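Local coordinates for protein STN1 (Saccharomyces cerevisiae, PDB 3K10) that helps regulate telomere length and protect telomere ends, limiting telomerase loading through CDC13, and is seen here as its C-terminal pair of winged helix-turn-helix domains, at residues S32-L37 / R62-R67; G72-K77 / L87-L92. All coordinates share one frame; numbering follows the deposited sequence.

Interaction 1: S32-L37 / R62-R67; sequences SVVTSL and RDLVNR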
loop_
_atom_site.group_PDB
_atom_site.type_symbol
_atom_site.label_atom_id
_atom_site.label_comp_id
_atom_site.label_asym_id
_atom_site.label_seq_id
_atom_site.Cartn_x
_atom_site.Cartn_y
_atom_site.Cartn_z
ATOM N N SER A 32 8.568 -14.075 -5.134
ATOM C CA SER A 32 9.642 -13.806 -4.173
ATOM C C SER A 32 9.059 -13.344 -2.838
ATOM O O SER A 32 9.565 -13.677 -1.767
ATOM C CB SER A 32 10.568 -12.722 -4.717
ATOM O OG SER A 32 10.860 -12.952 -6.087
ATOM N N VAL A 33 7.981 -12.577 -2.923
ATOM C CA VAL A 33 7.307 -12.041 -1.754
ATOM C C VAL A 33 6.496 -13.103 -1.014
ATOM O O VAL A 33 6.498 -13.134 0.220
ATOM C CB VAL A 33 6.376 -10.871 -2.163
ATOM C CG1 VAL A 33 5.713 -10.271 -0.945
ATOM C CG2 VAL A 33 7.174 -9.815 -2.899
ATOM N N VAL A 34 5.801 -13.971 -1.746
ATOM C CA VAL A 34 5.008 -15.002 -1.077
ATOM C C VAL A 34 5.920 -16.083 -0.511
ATOM O O VAL A 34 5.724 -16.546 0.621
ATOM C CB VAL A 34 3.954 -15.668 -2.012
ATOM C CG1 VAL A 34 3.287 -14.617 -2.878
ATOM C CG2 VAL A 34 4.590 -16.766 -2.840
ATOM N N THR A 35 6.925 -16.485 -1.278
ATOM C CA THR A 35 7.816 -17.504 -0.773
ATOM C C THR A 35 8.412 -17.024 0.546
ATOM O O THR A 35 8.713 -17.833 1.428
ATOM C CB THR A 35 8.934 -17.834 -1.767
ATOM O OG1 THR A 35 8.361 -18.435 -2.937
ATOM C CG2 THR A 35 9.935 -18.815 -1.134
ATOM N N SER A 36 8.560 -15.709 0.696
ATOM C CA SER A 36 9.103 -15.167 1.936
ATOM C C SER A 36 8.101 -15.347 3.077
ATOM O O SER A 36 8.438 -15.931 4.100
ATOM C CB SER A 36 9.460 -13.685 1.775
ATOM O OG SER A 36 10.202 -13.224 2.898
ATOM N N LEU A 37 6.869 -14.862 2.896
ATOM C CA LEU A 37 5.832 -15.000 3.925
ATOM C C LEU A 37 5.507 -16.468 4.098
ATOM O O LEU A 37 4.983 -16.878 5.132
ATOM C CB LEU A 37 4.546 -14.271 3.534
ATOM C CG LEU A 37 3.670 -13.669 4.649
ATOM C CD1 LEU A 37 2.241 -13.599 4.138
ATOM C CD2 LEU A 37 3.720 -14.483 5.936
ATOM N N ARG A 62 -2.908 -15.278 -0.506
ATOM C CA ARG A 62 -4.255 -14.750 -0.302
ATOM C C ARG A 62 -4.230 -13.759 0.847
ATOM O O ARG A 62 -4.902 -12.740 0.807
ATOM C CB ARG A 62 -5.271 -15.858 0.003
ATOM C CG ARG A 62 -6.729 -15.357 -0.026
ATOM C CD ARG A 62 -7.073 -14.663 -1.382
ATOM N NE ARG A 62 -8.435 -14.110 -1.455
ATOM C CZ ARG A 62 -8.955 -13.514 -2.533
ATOM N NH1 ARG A 62 -8.228 -13.387 -3.642
ATOM N NH2 ARG A 62 -10.205 -13.048 -2.508
ATOM N N ASP A 63 -3.443 -14.063 1.870
ATOM C CA ASP A 63 -3.319 -13.185 3.026
ATOM C C ASP A 63 -2.684 -11.852 2.588
ATOM O O ASP A 63 -3.160 -10.767 2.942
ATOM C CB ASP A 63 -2.486 -13.890 4.106
ATOM C CG ASP A 63 -2.169 -12.995 5.293
ATOM O OD1 ASP A 63 -3.052 -12.217 5.728
ATOM O OD2 ASP A 63 -1.028 -13.083 5.809
ATOM N N LEU A 64 -1.627 -11.929 1.792
ATOM C CA LEU A 64 -0.991 -10.713 1.314
ATOM C C LEU A 64 -1.962 -9.886 0.492
ATOM O O LEU A 64 -1.956 -8.657 0.570
ATOM C CB LEU A 64 0.235 -11.027 0.458
ATOM C CG LEU A 64 1.485 -11.470 1.211
ATOM C CD1 LEU A 64 2.652 -11.544 0.230
ATOM C CD2 LEU A 64 1.789 -10.478 2.337
ATOM N N VAL A 65 -2.794 -10.558 -0.301
ATOM C CA VAL A 65 -3.754 -9.859 -1.148
ATOM C C VAL A 65 -4.913 -9.261 -0.355
ATOM O O VAL A 65 -5.376 -8.166 -0.672
ATOM C CB VAL A 65 -4.301 -10.783 -2.272
ATOM C CG1 VAL A 65 -5.480 -10.137 -2.945
ATOM C CG2 VAL A 65 -3.217 -11.040 -3.311
ATOM N N ASN A 66 -5.368 -9.962 0.682
ATOM C CA ASN A 66 -6.469 -9.459 1.494
ATOM C C ASN A 66 -5.998 -8.316 2.365
ATOM O O ASN A 66 -6.779 -7.440 2.705
ATOM C CB ASN A 66 -7.077 -10.572 2.362
ATOM C CG ASN A 66 -8.025 -11.499 1.569
ATOM O OD1 ASN A 66 -8.255 -12.654 1.955
ATOM N ND2 ASN A 66 -8.584 -10.987 0.465
ATOM N N ARG A 67 -4.718 -8.315 2.725
ATOM C CA ARG A 67 -4.183 -7.237 3.557
ATOM C C ARG A 67 -4.472 -5.895 2.896
ATOM O O ARG A 67 -4.820 -4.930 3.564
ATOM C CB ARG A 67 -2.673 -7.392 3.750
ATOM C CG ARG A 67 -2.265 -8.458 4.768
ATOM C CD ARG A 67 -0.743 -8.539 4.954
ATOM N NE ARG A 67 -0.373 -9.438 6.049
ATOM C CZ ARG A 67 0.874 -9.654 6.470
ATOM N NH1 ARG A 67 1.899 -9.037 5.890
ATOM N NH2 ARG A 67 1.100 -10.488 7.477
#
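L64 reaches from helix 53-69 across to V33, V34 and L37 of helix 28-44. The two helix segments cross steeply, with 109° between their directions and 10.7 Å between their axes. No hydrogen bond joins them, and the packing is mostly between apolar side chains. The tight part is built around the two methyls of L64. CD1 of L64 lies 3.5 Å from CG1 of V33, and the two side chains meet at a slant. With CG1 anti to the backbone N (chi1 -178°), it is this methyl of V33 that meets L64. V34 is a looser neighbour, with its CG1 4.4 Å from CD1 of L64. The other branch of L64 serves L37. Here the two leucines extend toward each other tip to tip, and CD1 of L37 sits 3.6 Å from CD2 of L64. An alanine in place of L64 would remove both branches and is likely to leave CG1 of V33 and CD1 of L37 without the methyls they pack on, opening a gap between the helices.

The side of D63 and R67 is looser and partly exposed. OD2 of D63 only grazes CD1 of L37, at 3.7 Å. R67 stands one turn further along from D63. Its NE is 3.7 Å from OD2 of D63, a long ion pair in which the oxygen lies well out of the guanidinium plane and no N-H points at it.

Within the first winged helix-turn-helix domain, helix 4-12 packs against this junction, with L7 touching L64 and N6 touching V33. From helix 53-69, F61 and A60 extend the contact to V34 and L37. V65 turns instead to L24 of helix 21-26 and F84 of strand 83-85.

Interaction 2: G72-K77 / L87-L92; sequences GLIGLK and LPLKNL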
loop_
_atom_site.group_PDB
_atom_site.type_symbol
_atom_site.label_atom_id
_atom_site.label_comp_id
_atom_site.label_asym_id
_atom_site.label_seq_id
_atom_site.Cartn_x
_atom_site.Cartn_y
_atom_site.Cartn_z
ATOM N N GLY A 72 -8.553 -1.098 1.684
ATOM C CA GLY A 72 -9.084 -0.360 0.552
ATOM C C GLY A 72 -8.101 0.063 -0.522
ATOM O O GLY A 72 -8.475 0.792 -1.427
ATOM N N LEU A 73 -6.855 -0.387 -0.453
ATOM C CA LEU A 73 -5.865 0.019 -1.450
ATOM C C LEU A 73 -6.112 -0.592 -2.830
ATOM O O LEU A 73 -5.760 -0.003 -3.848
ATOM C CB LEU A 73 -4.454 -0.306 -0.958
ATOM C CG LEU A 73 -4.050 0.434 0.330
ATOM C CD1 LEU A 73 -2.661 -0.026 0.780
ATOM C CD2 LEU A 73 -4.057 1.949 0.092
ATOM N N ILE A 74 -6.696 -1.782 -2.864
ATOM C CA ILE A 74 -7.034 -2.411 -4.129
ATOM C C ILE A 74 -8.461 -2.889 -3.954
ATOM O O ILE A 74 -8.896 -3.201 -2.836
ATOM C CB ILE A 74 -6.151 -3.639 -4.470
ATOM C CG1 ILE A 74 -6.337 -4.731 -3.415
ATOM C CG2 ILE A 74 -4.695 -3.217 -4.598
ATOM C CD1 ILE A 74 -5.697 -6.052 -3.788
ATOM N N GLY A 75 -9.195 -2.933 -5.054
ATOM C CA GLY A 75 -10.559 -3.386 -4.967
ATOM C C GLY A 75 -10.758 -4.707 -5.660
ATOM O O GLY A 75 -10.100 -5.009 -6.657
ATOM N N LEU A 76 -11.652 -5.517 -5.116
ATOM C CA LEU A 76 -11.955 -6.775 -5.748
ATOM C C LEU A 76 -13.021 -6.371 -6.768
ATOM O O LEU A 76 -14.203 -6.305 -6.445
ATOM C CB LEU A 76 -12.510 -7.773 -4.726
ATOM C CG LEU A 76 -13.034 -9.089 -5.316
ATOM C CD1 LEU A 76 -12.045 -9.618 -6.357
ATOM C CD2 LEU A 76 -13.269 -10.106 -4.206
ATOM N N LYS A 77 -12.590 -6.076 -7.995
ATOM C CA LYS A 77 -13.504 -5.648 -9.048
ATOM C C LYS A 77 -14.594 -6.653 -9.378
ATOM O O LYS A 77 -15.734 -6.269 -9.616
ATOM C CB LYS A 77 -12.740 -5.329 -10.329
ATOM C CG LYS A 77 -13.632 -4.743 -11.413
ATOM C CD LYS A 77 -12.858 -4.476 -12.696
ATOM C CE LYS A 77 -13.643 -3.554 -13.615
ATOM N NZ LYS A 77 -13.917 -2.221 -12.969
ATOM N N LEU A 87 -6.795 0.678 -9.762
ATOM C CA LEU A 87 -6.949 2.127 -9.802
ATOM C C LEU A 87 -7.012 2.825 -8.432
ATOM O O LEU A 87 -6.396 3.877 -8.242
ATOM C CB LEU A 87 -8.173 2.491 -10.639
ATOM C CG LEU A 87 -8.038 2.045 -12.095
ATOM C CD1 LEU A 87 -9.302 2.390 -12.870
ATOM C CD2 LEU A 87 -6.823 2.724 -12.711
ATOM N N PRO A 88 -7.760 2.260 -7.469
ATOM C CA PRO A 88 -7.839 2.897 -6.151
ATOM C C PRO A 88 -6.445 3.153 -5.576
ATOM O O PRO A 88 -6.206 4.152 -4.891
ATOM C CB PRO A 88 -8.622 1.881 -5.326
ATOM C CG PRO A 88 -9.548 1.286 -6.359
ATOM C CD PRO A 88 -8.612 1.060 -7.523
ATOM N N LEU A 89 -5.524 2.249 -5.876
ATOM C CA LEU A 89 -4.167 2.359 -5.375
ATOM C C LEU A 89 -3.385 3.425 -6.120
ATOM O O LEU A 89 -2.599 4.171 -5.525
ATOM C CB LEU A 89 -3.450 1.009 -5.497
ATOM C CG LEU A 89 -2.046 0.928 -4.898
ATOM C CD1 LEU A 89 -2.063 1.318 -3.409
ATOM C CD2 LEU A 89 -1.536 -0.486 -5.086
ATOM N N LYS A 90 -3.600 3.491 -7.427
ATOM C CA LYS A 90 -2.905 4.467 -8.241
ATOM C C LYS A 90 -3.428 5.873 -7.995
ATOM O O LYS A 90 -2.686 6.839 -8.115
ATOM C CB LYS A 90 -3.017 4.095 -9.720
ATOM C CG LYS A 90 -2.242 2.838 -10.078
ATOM C CD LYS A 90 -2.098 2.689 -11.588
ATOM C CE LYS A 90 -1.277 1.475 -11.956
ATOM N NZ LYS A 90 -1.932 0.247 -11.445
ATOM N N ASN A 91 -4.701 5.992 -7.649
ATOM C CA ASN A 91 -5.283 7.301 -7.388
ATOM C C ASN A 91 -4.893 7.782 -6.014
ATOM O O ASN A 91 -4.637 8.967 -5.800
ATOM C CB ASN A 91 -6.804 7.238 -7.476
ATOM C CG ASN A 91 -7.280 7.061 -8.883
ATOM O OD1 ASN A 91 -6.959 7.862 -9.755
ATOM N ND2 ASN A 91 -8.049 6.014 -9.122
ATOM N N LEU A 92 -4.865 6.850 -5.075
ATOM C CA LEU A 92 -4.512 7.182 -3.724
ATOM C C LEU A 92 -3.060 7.650 -3.706
ATOM O O LEU A 92 -2.709 8.544 -2.939
ATOM C CB LEU A 92 -4.737 5.966 -2.833
ATOM C CG LEU A 92 -5.042 6.232 -1.355
ATOM C CD1 LEU A 92 -5.913 7.461 -1.183
ATOM C CD2 LEU A 92 -5.741 5.009 -0.776
#
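L89, in the first turn of helix 87-106, packs on the backbone and side chain of L73. Its CB sits close against the carbonyl, 3.0 Å from O of L73. CG is still 4.0 Å from that oxygen. One branch, CD1, passes on to CB of L73 at 3.8 Å and also nears CD2 of L73, and the two leucine side chains run obliquely past each other. The other branch, CD2, approaches CG2 of I74 at 4.2 Å. CG of L89 is anti to its backbone N (chi1 -175°), and from there the two methyls divide between L73 and I74.

The tip of L73 goes further along the helix. Its CD2 meets CD2 of L92 at 3.6 Å, the side chains nearly at right angles. At the start of the helix, CB of P88 lies 3.7 Å from O of L73. G72, with positive phi, ends helix 53-69 in a Schellman motif and turns the chain into this contact.

Helix 4-12 covers L89 and L73 through M8, and L11 touches both L89 and I74. V135 of helix 129-146 packs on L73 and L92. Beyond, G75 is hydrogen-bonded through its backbone to D85 in the small antiparallel sheet.

How the interactions relate
The centres of interactions 1 and 2 lie about 17 Å apart. They come in series along the chain, 32-37 with 62-67 first and 72-77 with 87-92 second. Helix 53-69 of interaction 1 is followed, after a short turn, by strand 75-78, so the two are neighbours in sequence. They also touch, where O of V65 is 3.8 Å from CD1 of I74. Helix 4-12 packs on both. Interaction 1 joins two helices inside the first winged helix-turn-helix domain. Interaction 2 sets the chain entering that domain's sheet against the first helix of the second domain. Together they connect the first domain's helical core with the junction between the domains.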